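Local structure of fat acid-binding protein (Eubacterium ventriosum, 3NYI) at residues M4-C13 / H23-S31; K233-G243 / D261-I272. The protein probably serves as a lipid-binding protein of the DegV family and holds a bound stearic acid molecule. One frame throughout, in Å; residues are numbered along the deposited sequence.

Contact 1: M4-C13 / H23-S31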
loop_
_atom_site.group_PDB
_atom_site.type_symbol
_atom_site.label_atom_id
_atom_site.label_comp_id
_atom_site.label_asym_id
_atom_site.label_seq_id
_atom_site.Cartn_x
_atom_site.Cartn_y
_atom_site.Cartn_z
HETATM N N MSE A 4 9.624 12.169 20.335
HETATM C CA MSE A 4 9.351 10.828 19.826
HETATM C C MSE A 4 7.897 10.691 19.395
HETATM O O MSE A 4 6.976 10.887 20.189
HETATM C CB MSE A 4 9.678 9.761 20.873
HETATM C CG MSE A 4 9.511 8.327 20.379
HETATM SE SE MSE A 4 9.830 6.976 21.763
HETATM C CE MSE A 4 9.477 5.378 20.701
ATOM N N TYR A 5 7.702 10.344 18.130
ATOM C CA TYR A 5 6.363 10.163 17.591
ATOM C C TYR A 5 5.990 8.696 17.550
ATOM O O TYR A 5 6.844 7.820 17.356
ATOM C CB TYR A 5 6.247 10.775 16.192
ATOM C CG TYR A 5 6.102 12.272 16.222
ATOM C CD1 TYR A 5 7.218 13.097 16.330
ATOM C CD2 TYR A 5 4.847 12.864 16.175
ATOM C CE1 TYR A 5 7.085 14.473 16.377
ATOM C CE2 TYR A 5 4.704 14.238 16.219
ATOM C CZ TYR A 5 5.824 15.036 16.319
ATOM O OH TYR A 5 5.675 16.402 16.365
ATOM N N LYS A 6 4.707 8.430 17.749
ATOM C CA LYS A 6 4.199 7.100 17.528
ATOM C C LYS A 6 3.550 7.059 16.145
ATOM O O LYS A 6 2.485 7.649 15.926
ATOM C CB LYS A 6 3.205 6.721 18.618
ATOM C CG LYS A 6 3.863 6.433 19.950
ATOM C CD LYS A 6 4.683 5.154 19.910
ATOM C CE LYS A 6 5.271 4.852 21.290
ATOM N NZ LYS A 6 5.804 3.467 21.402
ATOM N N ILE A 7 4.224 6.393 15.211
ATOM C CA ILE A 7 3.723 6.242 13.843
ATOM C C ILE A 7 2.707 5.096 13.770
ATOM O O ILE A 7 2.964 3.996 14.258
ATOM C CB ILE A 7 4.885 6.023 12.864
ATOM C CG1 ILE A 7 5.808 7.247 12.898
ATOM C CG2 ILE A 7 4.366 5.753 11.451
ATOM C CD1 ILE A 7 7.100 7.091 12.118
ATOM N N VAL A 8 1.543 5.377 13.187
ATOM C CA VAL A 8 0.491 4.383 13.023
ATOM C C VAL A 8 0.096 4.297 11.539
ATOM O O VAL A 8 0.157 5.289 10.813
ATOM C CB VAL A 8 -0.752 4.747 13.880
ATOM C CG1 VAL A 8 -1.845 3.656 13.789
ATOM C CG2 VAL A 8 -0.340 4.998 15.346
ATOM N N SER A 9 -0.268 3.104 11.084
ATOM C CA SER A 9 -0.814 2.945 9.730
ATOM C C SER A 9 -1.899 1.893 9.764
ATOM O O SER A 9 -1.916 1.059 10.677
ATOM C CB SER A 9 0.282 2.518 8.748
ATOM O OG SER A 9 -0.241 2.334 7.430
ATOM N N ASP A 10 -2.817 1.939 8.796
ATOM C CA ASP A 10 -3.750 0.839 8.614
ATOM C C ASP A 10 -3.001 -0.283 7.915
ATOM O O ASP A 10 -1.903 -0.078 7.377
ATOM C CB ASP A 10 -5.040 1.268 7.881
ATOM C CG ASP A 10 -4.798 1.713 6.435
ATOM O OD1 ASP A 10 -3.804 1.273 5.838
ATOM O OD2 ASP A 10 -5.630 2.489 5.894
ATOM N N SER A 11 -3.573 -1.477 7.932
ATOM C CA SER A 11 -2.832 -2.654 7.479
ATOM C C SER A 11 -2.622 -2.729 5.967
ATOM O O SER A 11 -2.003 -3.673 5.476
ATOM C CB SER A 11 -3.488 -3.948 7.984
ATOM O OG SER A 11 -4.831 -4.020 7.546
ATOM N N ALA A 12 -3.117 -1.739 5.228
ATOM C CA ALA A 12 -2.944 -1.754 3.775
ATOM C C ALA A 12 -1.493 -1.522 3.370
ATOM O O ALA A 12 -1.130 -1.798 2.229
ATOM C CB ALA A 12 -3.858 -0.710 3.084
ATOM N N CYS A 13 -0.669 -1.019 4.292
ATOM C CA CYS A 13 0.730 -0.669 3.955
ATOM C C CYS A 13 1.620 -1.906 3.741
ATOM O O CYS A 13 2.655 -1.836 3.078
ATOM C CB CYS A 13 1.334 0.235 5.041
ATOM S SG CYS A 13 1.677 -0.630 6.627
ATOM N N HIS A 23 11.187 -0.208 13.655
ATOM C CA HIS A 23 10.907 1.225 13.606
ATOM C C HIS A 23 9.715 1.677 14.453
ATOM O O HIS A 23 9.266 2.818 14.335
ATOM C CB HIS A 23 10.701 1.667 12.161
ATOM C CG HIS A 23 11.891 1.429 11.283
ATOM N ND1 HIS A 23 13.040 2.177 11.377
ATOM C CD2 HIS A 23 12.095 0.536 10.287
ATOM C CE1 HIS A 23 13.914 1.755 10.475
ATOM N NE2 HIS A 23 13.362 0.763 9.800
ATOM N N ASP A 24 9.202 0.782 15.293
ATOM C CA ASP A 24 8.112 1.100 16.208
ATOM C C ASP A 24 6.859 1.647 15.499
ATOM O O ASP A 24 6.326 2.689 15.882
ATOM C CB ASP A 24 8.590 2.084 17.282
ATOM C CG ASP A 24 7.634 2.176 18.454
ATOM O OD1 ASP A 24 6.922 1.182 18.709
ATOM O OD2 ASP A 24 7.598 3.237 19.118
ATOM N N VAL A 25 6.405 0.944 14.466
ATOM C CA VAL A 25 5.186 1.320 13.749
ATOM C C VAL A 25 4.042 0.414 14.195
ATOM O O VAL A 25 4.194 -0.804 14.266
ATOM C CB VAL A 25 5.375 1.230 12.220
ATOM C CG1 VAL A 25 4.042 1.449 11.481
ATOM C CG2 VAL A 25 6.445 2.231 11.754
ATOM N N THR A 26 2.905 1.021 14.504
ATOM C CA THR A 26 1.738 0.298 14.988
ATOM C C THR A 26 0.719 0.185 13.856
ATOM O O THR A 26 0.470 1.158 13.143
ATOM C CB THR A 26 1.117 1.037 16.171
ATOM O OG1 THR A 26 2.119 1.208 17.186
ATOM C CG2 THR A 26 -0.092 0.267 16.741
ATOM N N ILE A 27 0.150 -1.004 13.685
ATOM C CA ILE A 27 -0.820 -1.244 12.614
ATOM C C ILE A 27 -2.251 -1.345 13.118
ATOM O O ILE A 27 -2.528 -2.043 14.095
ATOM C CB ILE A 27 -0.477 -2.509 11.821
ATOM C CG1 ILE A 27 0.881 -2.336 11.136
ATOM C CG2 ILE A 27 -1.570 -2.811 10.782
ATOM C CD1 ILE A 27 0.941 -1.117 10.194
ATOM N N VAL A 28 -3.157 -0.622 12.460
ATOM C CA VAL A 28 -4.598 -0.787 12.684
ATOM C C VAL A 28 -5.166 -1.615 11.531
ATOM O O VAL A 28 -5.154 -1.186 10.368
ATOM C CB VAL A 28 -5.318 0.571 12.782
ATOM C CG1 VAL A 28 -6.858 0.387 12.946
ATOM C CG2 VAL A 28 -4.747 1.383 13.928
ATOM N N PRO A 29 -5.657 -2.817 11.843
ATOM C CA PRO A 29 -6.063 -3.763 10.789
ATOM C C PRO A 29 -7.387 -3.455 10.083
ATOM O O PRO A 29 -8.380 -3.070 10.723
ATOM C CB PRO A 29 -6.210 -5.096 11.538
ATOM C CG PRO A 29 -6.190 -4.782 12.993
ATOM C CD PRO A 29 -5.851 -3.346 13.207
ATOM N N LEU A 30 -7.409 -3.670 8.770
ATOM C CA LEU A 30 -8.678 -3.821 8.061
ATOM C C LEU A 30 -9.170 -5.247 8.291
ATOM O O LEU A 30 -8.455 -6.056 8.883
ATOM C CB LEU A 30 -8.519 -3.503 6.568
ATOM C CG LEU A 30 -8.621 -1.997 6.286
ATOM C CD1 LEU A 30 -7.304 -1.248 6.596
ATOM C CD2 LEU A 30 -9.053 -1.732 4.838
ATOM N N SER A 31 -10.381 -5.559 7.836
ATOM C CA SER A 31 -10.901 -6.920 7.969
ATOM C C SER A 31 -11.260 -7.513 6.617
ATOM O O SER A 31 -11.482 -6.790 5.636
ATOM C CB SER A 31 -12.117 -6.958 8.911
ATOM O OG SER A 31 -11.718 -6.558 10.215
HETATM O O HOH W 1 6.774 5.362 15.598
HETATM O O HOH W 2 4.371 1.315 20.336
HETATM O O HOH W 3 3.851 3.169 16.666
#
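V8, S9 and D10 run parallel to T26, I27 and V28 as neighbouring strands of a beta-alpha-beta unit whose helix, 17-23, makes the crossover; the axes of strands 6-10 and 25-28 come within 4.5 Å at 29°. The central bonds are firm: S9 N to T26 O is 2.9 Å, pointing nearly straight down the carbonyl, and V28 N to S9 O is 2.7 Å. At the C-terminal end, where 11-13 leaves the strand, the S11 N to V28 O bond is bent and weak.

On one face V8 CG1 meets V28 CG2 at 3.7 Å, under helix 70-81. On the face carrying S9 and I27, which helix 128-143 covers, I27 splits its work: CG2, anti to the backbone N, lies against CA and CB of S11, while CD1 turns back to C13 SG at 3.7 Å. At the N-terminal end of the pair, K6 bends at chi2 (-69°) and brings NZ to the syn lone pair of D24 OD2, a salt bridge of 2.9 Å, with a water joining NZ to OD1.

D10 OD1 closes an Asx turn onto A12 N, and its OD2 bonds to S99 and I92 N. L30, which touches the stearic acid, lays CD1 against D10 CB. Beside it, S11 OG, also bonded to D42, takes the L30 N-H at 2.9 Å in a nearly straight bond (170°).

Contact 2: K233-G243 / D261-I272. With STE (stearic acid), chain C.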
loop_
_atom_site.group_PDB
_atom_site.type_symbol
_atom_site.label_atom_id
_atom_site.label_comp_id
_atom_site.label_asym_id
_atom_site.label_seq_id
_atom_site.Cartn_x
_atom_site.Cartn_y
_atom_site.Cartn_z
ATOM N N LYS A 233 16.454 8.699 -12.044
ATOM C CA LYS A 233 16.393 7.432 -11.346
ATOM C C LYS A 233 17.187 7.426 -10.029
ATOM O O LYS A 233 16.780 6.780 -9.058
ATOM C CB LYS A 233 16.894 6.346 -12.284
ATOM C CG LYS A 233 16.942 4.973 -11.696
ATOM C CD LYS A 233 17.351 3.970 -12.771
ATOM C CE LYS A 233 18.757 4.243 -13.284
ATOM N NZ LYS A 233 19.803 3.845 -12.303
ATOM N N ASP A 234 18.301 8.157 -10.002
ATOM C CA ASP A 234 19.174 8.174 -8.828
ATOM C C ASP A 234 18.467 8.780 -7.625
ATOM O O ASP A 234 18.883 8.574 -6.486
ATOM C CB ASP A 234 20.432 8.999 -9.098
ATOM C CG ASP A 234 21.341 8.375 -10.141
ATOM O OD1 ASP A 234 21.334 7.132 -10.281
ATOM O OD2 ASP A 234 22.073 9.142 -10.807
ATOM N N ASN A 235 17.413 9.548 -7.877
ATOM C CA ASN A 235 16.739 10.253 -6.800
ATOM C C ASN A 235 15.556 9.497 -6.204
ATOM O O ASN A 235 14.841 10.053 -5.383
ATOM C CB ASN A 235 16.335 11.660 -7.237
ATOM C CG ASN A 235 17.551 12.572 -7.464
ATOM O OD1 ASN A 235 18.655 12.316 -6.955
ATOM N ND2 ASN A 235 17.350 13.636 -8.220
ATOM N N PHE A 236 15.379 8.241 -6.607
ATOM C CA PHE A 236 14.242 7.418 -6.138
ATOM C C PHE A 236 14.651 6.186 -5.333
ATOM O O PHE A 236 15.725 5.621 -5.545
ATOM C CB PHE A 236 13.389 6.951 -7.327
ATOM C CG PHE A 236 12.548 8.033 -7.920
ATOM C CD1 PHE A 236 11.202 8.123 -7.620
ATOM C CD2 PHE A 236 13.115 8.977 -8.776
ATOM C CE1 PHE A 236 10.418 9.147 -8.158
ATOM C CE2 PHE A 236 12.336 9.990 -9.330
ATOM C CZ PHE A 236 11.000 10.085 -9.013
ATOM N N ILE A 237 13.782 5.797 -4.404
ATOM C CA ILE A 237 13.827 4.500 -3.735
ATOM C C ILE A 237 12.936 3.536 -4.515
ATOM O O ILE A 237 11.865 3.915 -4.956
ATOM C CB ILE A 237 13.240 4.620 -2.308
ATOM C CG1 ILE A 237 14.112 5.546 -1.457
ATOM C CG2 ILE A 237 13.089 3.238 -1.658
ATOM C CD1 ILE A 237 15.557 5.065 -1.318
ATOM N N VAL A 238 13.364 2.291 -4.690
ATOM C CA VAL A 238 12.567 1.334 -5.449
ATOM C C VAL A 238 12.374 0.038 -4.644
ATOM O O VAL A 238 13.337 -0.499 -4.087
ATOM C CB VAL A 238 13.226 1.024 -6.805
ATOM C CG1 VAL A 238 12.356 0.106 -7.626
ATOM C CG2 VAL A 238 13.508 2.314 -7.567
ATOM N N SER A 239 11.130 -0.428 -4.538
ATOM C CA SER A 239 10.841 -1.703 -3.860
ATOM C C SER A 239 9.836 -2.516 -4.657
ATOM O O SER A 239 9.114 -1.967 -5.497
ATOM C CB SER A 239 10.307 -1.491 -2.441
ATOM O OG SER A 239 11.288 -0.898 -1.604
ATOM N N VAL A 240 9.781 -3.818 -4.379
ATOM C CA VAL A 240 8.912 -4.736 -5.118
ATOM C C VAL A 240 7.801 -5.306 -4.223
ATOM O O VAL A 240 8.004 -5.504 -3.018
ATOM C CB VAL A 240 9.733 -5.905 -5.751
ATOM C CG1 VAL A 240 8.841 -7.074 -6.107
ATOM C CG2 VAL A 240 10.518 -5.418 -6.989
ATOM N N GLY A 241 6.633 -5.556 -4.818
ATOM C CA GLY A 241 5.555 -6.288 -4.152
ATOM C C GLY A 241 5.177 -7.539 -4.938
ATOM O O GLY A 241 5.128 -7.523 -6.175
ATOM N N TYR A 242 4.903 -8.628 -4.227
ATOM C CA TYR A 242 4.547 -9.887 -4.872
ATOM C C TYR A 242 3.332 -10.519 -4.204
ATOM O O TYR A 242 3.020 -10.224 -3.049
ATOM C CB TYR A 242 5.721 -10.870 -4.844
ATOM C CG TYR A 242 6.257 -11.131 -3.457
ATOM C CD1 TYR A 242 5.684 -12.101 -2.638
ATOM C CD2 TYR A 242 7.325 -10.398 -2.957
ATOM C CE1 TYR A 242 6.167 -12.339 -1.368
ATOM C CE2 TYR A 242 7.814 -10.625 -1.685
ATOM C CZ TYR A 242 7.231 -11.595 -0.895
ATOM O OH TYR A 242 7.718 -11.825 0.372
ATOM N N GLY A 243 2.656 -11.389 -4.944
ATOM C CA GLY A 243 1.423 -11.995 -4.481
ATOM C C GLY A 243 1.650 -13.410 -3.993
ATOM O O GLY A 243 2.489 -13.653 -3.123
ATOM N N ASP A 261 18.697 -1.018 -13.538
ATOM C CA ASP A 261 20.035 -0.720 -13.029
ATOM C C ASP A 261 19.943 -0.008 -11.680
ATOM O O ASP A 261 20.504 1.073 -11.483
ATOM C CB ASP A 261 20.829 0.130 -14.026
ATOM C CG ASP A 261 22.288 0.271 -13.631
ATOM O OD1 ASP A 261 22.844 -0.697 -13.067
ATOM O OD2 ASP A 261 22.877 1.345 -13.877
ATOM N N VAL A 262 19.203 -0.610 -10.755
ATOM C CA VAL A 262 19.130 -0.095 -9.403
ATOM C C VAL A 262 19.297 -1.241 -8.424
ATOM O O VAL A 262 19.268 -2.410 -8.804
ATOM C CB VAL A 262 17.778 0.589 -9.130
ATOM C CG1 VAL A 262 17.553 1.715 -10.121
ATOM C CG2 VAL A 262 16.638 -0.433 -9.209
ATOM N N LYS A 263 19.479 -0.899 -7.160
ATOM C CA LYS A 263 19.418 -1.888 -6.101
ATOM C C LYS A 263 18.162 -1.603 -5.288
ATOM O O LYS A 263 17.948 -0.477 -4.844
ATOM C CB LYS A 263 20.665 -1.803 -5.224
ATOM C CG LYS A 263 21.857 -2.569 -5.789
ATOM C CD LYS A 263 21.756 -4.055 -5.462
ATOM C CE LYS A 263 22.777 -4.874 -6.239
ATOM N NZ LYS A 263 22.429 -4.970 -7.690
ATOM N N LEU A 264 17.325 -2.616 -5.106
ATOM C CA LEU A 264 16.084 -2.427 -4.359
ATOM C C LEU A 264 16.351 -2.031 -2.917
ATOM O O LEU A 264 17.341 -2.458 -2.320
ATOM C CB LEU A 264 15.243 -3.704 -4.386
ATOM C CG LEU A 264 14.805 -4.208 -5.764
ATOM C CD1 LEU A 264 13.977 -5.487 -5.603
ATOM C CD2 LEU A 264 14.009 -3.129 -6.503
ATOM N N ASP A 265 15.466 -1.228 -2.341
ATOM C CA ASP A 265 15.506 -1.027 -0.902
ATOM C C ASP A 265 14.679 -2.124 -0.260
ATOM O O ASP A 265 13.455 -2.060 -0.245
ATOM C CB ASP A 265 15.004 0.359 -0.512
ATOM C CG ASP A 265 16.138 1.368 -0.404
ATOM O OD1 ASP A 265 16.356 1.896 0.711
ATOM O OD2 ASP A 265 16.827 1.609 -1.427
ATOM N N SER A 266 15.359 -3.140 0.259
ATOM C CA SER A 266 14.690 -4.376 0.637
ATOM C C SER A 266 13.786 -4.225 1.851
ATOM O O SER A 266 12.851 -5.007 2.031
ATOM C CB SER A 266 15.717 -5.493 0.858
ATOM O OG SER A 266 16.681 -5.092 1.809
ATOM N N GLU A 267 14.057 -3.225 2.685
ATOM C CA GLU A 267 13.239 -3.021 3.875
ATOM C C GLU A 267 11.772 -2.807 3.517
ATOM O O GLU A 267 10.877 -3.197 4.273
ATOM C CB GLU A 267 13.741 -1.831 4.698
ATOM C CG GLU A 267 14.754 -2.183 5.768
ATOM C CD GLU A 267 14.779 -1.154 6.895
ATOM O OE1 GLU A 267 14.553 -1.547 8.059
ATOM O OE2 GLU A 267 15.010 0.045 6.615
ATOM N N THR A 268 11.535 -2.192 2.361
ATOM C CA THR A 268 10.172 -1.848 1.942
ATOM C C THR A 268 9.625 -2.699 0.796
ATOM O O THR A 268 8.589 -2.378 0.223
ATOM C CB THR A 268 10.030 -0.349 1.612
ATOM O OG1 THR A 268 11.178 0.098 0.872
ATOM C CG2 THR A 268 9.923 0.463 2.917
ATOM N N ASN A 269 10.319 -3.782 0.460
ATOM C CA ASN A 269 9.711 -4.816 -0.364
ATOM C C ASN A 269 8.528 -5.348 0.443
ATOM O O ASN A 269 8.596 -5.395 1.663
ATOM C CB ASN A 269 10.692 -5.970 -0.618
ATOM C CG ASN A 269 11.770 -5.610 -1.624
ATOM O OD1 ASN A 269 11.670 -4.593 -2.313
ATOM N ND2 ASN A 269 12.808 -6.447 -1.715
ATOM N N VAL A 270 7.450 -5.738 -0.216
ATOM C CA VAL A 270 6.305 -6.257 0.534
ATOM C C VAL A 270 5.730 -7.529 -0.054
ATOM O O VAL A 270 5.713 -7.718 -1.271
ATOM C CB VAL A 270 5.171 -5.220 0.638
ATOM C CG1 VAL A 270 5.621 -4.013 1.463
ATOM C CG2 VAL A 270 4.675 -4.805 -0.765
ATOM N N ALA A 271 5.249 -8.401 0.825
ATOM C CA ALA A 271 4.349 -9.455 0.411
ATOM C C ALA A 271 2.983 -8.779 0.384
ATOM O O ALA A 271 2.441 -8.416 1.433
ATOM C CB ALA A 271 4.365 -10.600 1.420
ATOM N N ILE A 272 2.445 -8.577 -0.811
ATOM C CA ILE A 272 1.226 -7.784 -0.960
ATOM C C ILE A 272 0.147 -8.379 -0.056
ATOM O O ILE A 272 -0.073 -9.597 -0.049
ATOM C CB ILE A 272 0.786 -7.743 -2.408
ATOM C CG1 ILE A 272 1.862 -7.022 -3.241
ATOM C CG2 ILE A 272 -0.559 -7.039 -2.548
ATOM C CD1 ILE A 272 1.671 -7.201 -4.726
HETATM C C1 STE C . -12.061 -1.241 2.431
HETATM O O1 STE C . -12.316 -0.162 2.872
HETATM O O2 STE C . -12.928 -2.060 2.347
HETATM C C2 STE C . -10.687 -1.488 1.766
HETATM C C3 STE C . -10.798 -1.368 0.225
HETATM C C4 STE C . -9.443 -1.728 -0.434
HETATM C C5 STE C . -9.444 -1.381 -1.940
HETATM C C6 STE C . -8.101 -1.804 -2.579
HETATM C C7 STE C . -8.109 -1.564 -4.110
HETATM C C8 STE C . -6.689 -1.858 -4.658
HETATM C C9 STE C . -6.629 -1.662 -6.190
HETATM C C10 STE C . -5.212 -2.057 -6.688
HETATM C C11 STE C . -4.242 -0.925 -6.347
HETATM C C12 STE C . -2.947 -1.357 -5.619
HETATM C C13 STE C . -2.527 -2.817 -5.849
HETATM C C14 STE C . -1.006 -2.795 -6.162
HETATM C C15 STE C . -0.385 -4.204 -6.020
HETATM C C16 STE C . 1.010 -4.198 -6.693
HETATM C C17 STE C . 2.076 -3.731 -5.679
HETATM C C18 STE C . 3.498 -3.880 -6.267
HETATM O O HOH W 4 15.995 1.594 -3.893
#
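L264 sits at the apolar centre, spreading its two methyl branches over strand 236-242: CD1 meets V240 CG2 at 3.7 Å and CD2 meets V238 CG1 at 3.8 Å, with M253 and V256 of helix 246-260 packed against the same leucine. Farther along, V262 CG1 presses tightly on K233 CD at 3.5 Å. On the other side of the strand, I237 straddles D265, CG2 against CB and CD1 against the carboxylate, whose OD1 is paired with R140.

Near the end of the strand Y242 turns its ring back over the partner segment. With CG between the backbone N and the carbonyl carbon (chi1 55°), one face lies over A271 CA, a CH-pi contact 4.0 Å from the centroid, and over V270 O near its rim. A serine in place of Y242 would probably leave A271 without its aromatic cover and open a gap beside M253.

Polar groups finish the edge. S239 OG donates to D265 O at 2.8 Å, in the carbonyl plane on a lone pair, and T268 N gives that oxygen a second bond. N269 OD1 stands in for a strand carbonyl, accepting V240 N at 2.9 Å from above its amide plane. At the far end K233 NZ reaches D261 O.

D265 N bonds to V238 O first; the chain then turns away over 266-268, and regular pairing runs from V270 N to V240 O through to I272 N to Y242 O. Here the bound lipid arrives: I272 CD1 lies 3.6 Å from STE C17, and G241 CA borders C18, where a CB would clash with the chain's end. The whole is a right-handed beta-alpha-beta crossover through helix 246-260, with I272, just past the short edge strand 270-271, and G241 beside the acid's tail.

Contact 1 comes wholly before contact 2 along the chain, and their centres lie about 20 Å apart. Each is a parallel beta-alpha-beta pair, but in a different sheet: strands 6-10 and 25-33 belong to one mixed sheet, 236-242 and 270-271 to the other, where 270-271 is an outermost strand. Helix 128-143 lies between them, packing on I7 and S9 of contact 1 and on I237 and T268 of contact 2. The two also meet directly, through a probable hydrogen bond from H23 NE2 to E267 OE1 and packing of C13 O on V270 CG1. The stearic acid spans both, touching L30 in contact 1 and ending its tail at G241 and I272 in contact 2.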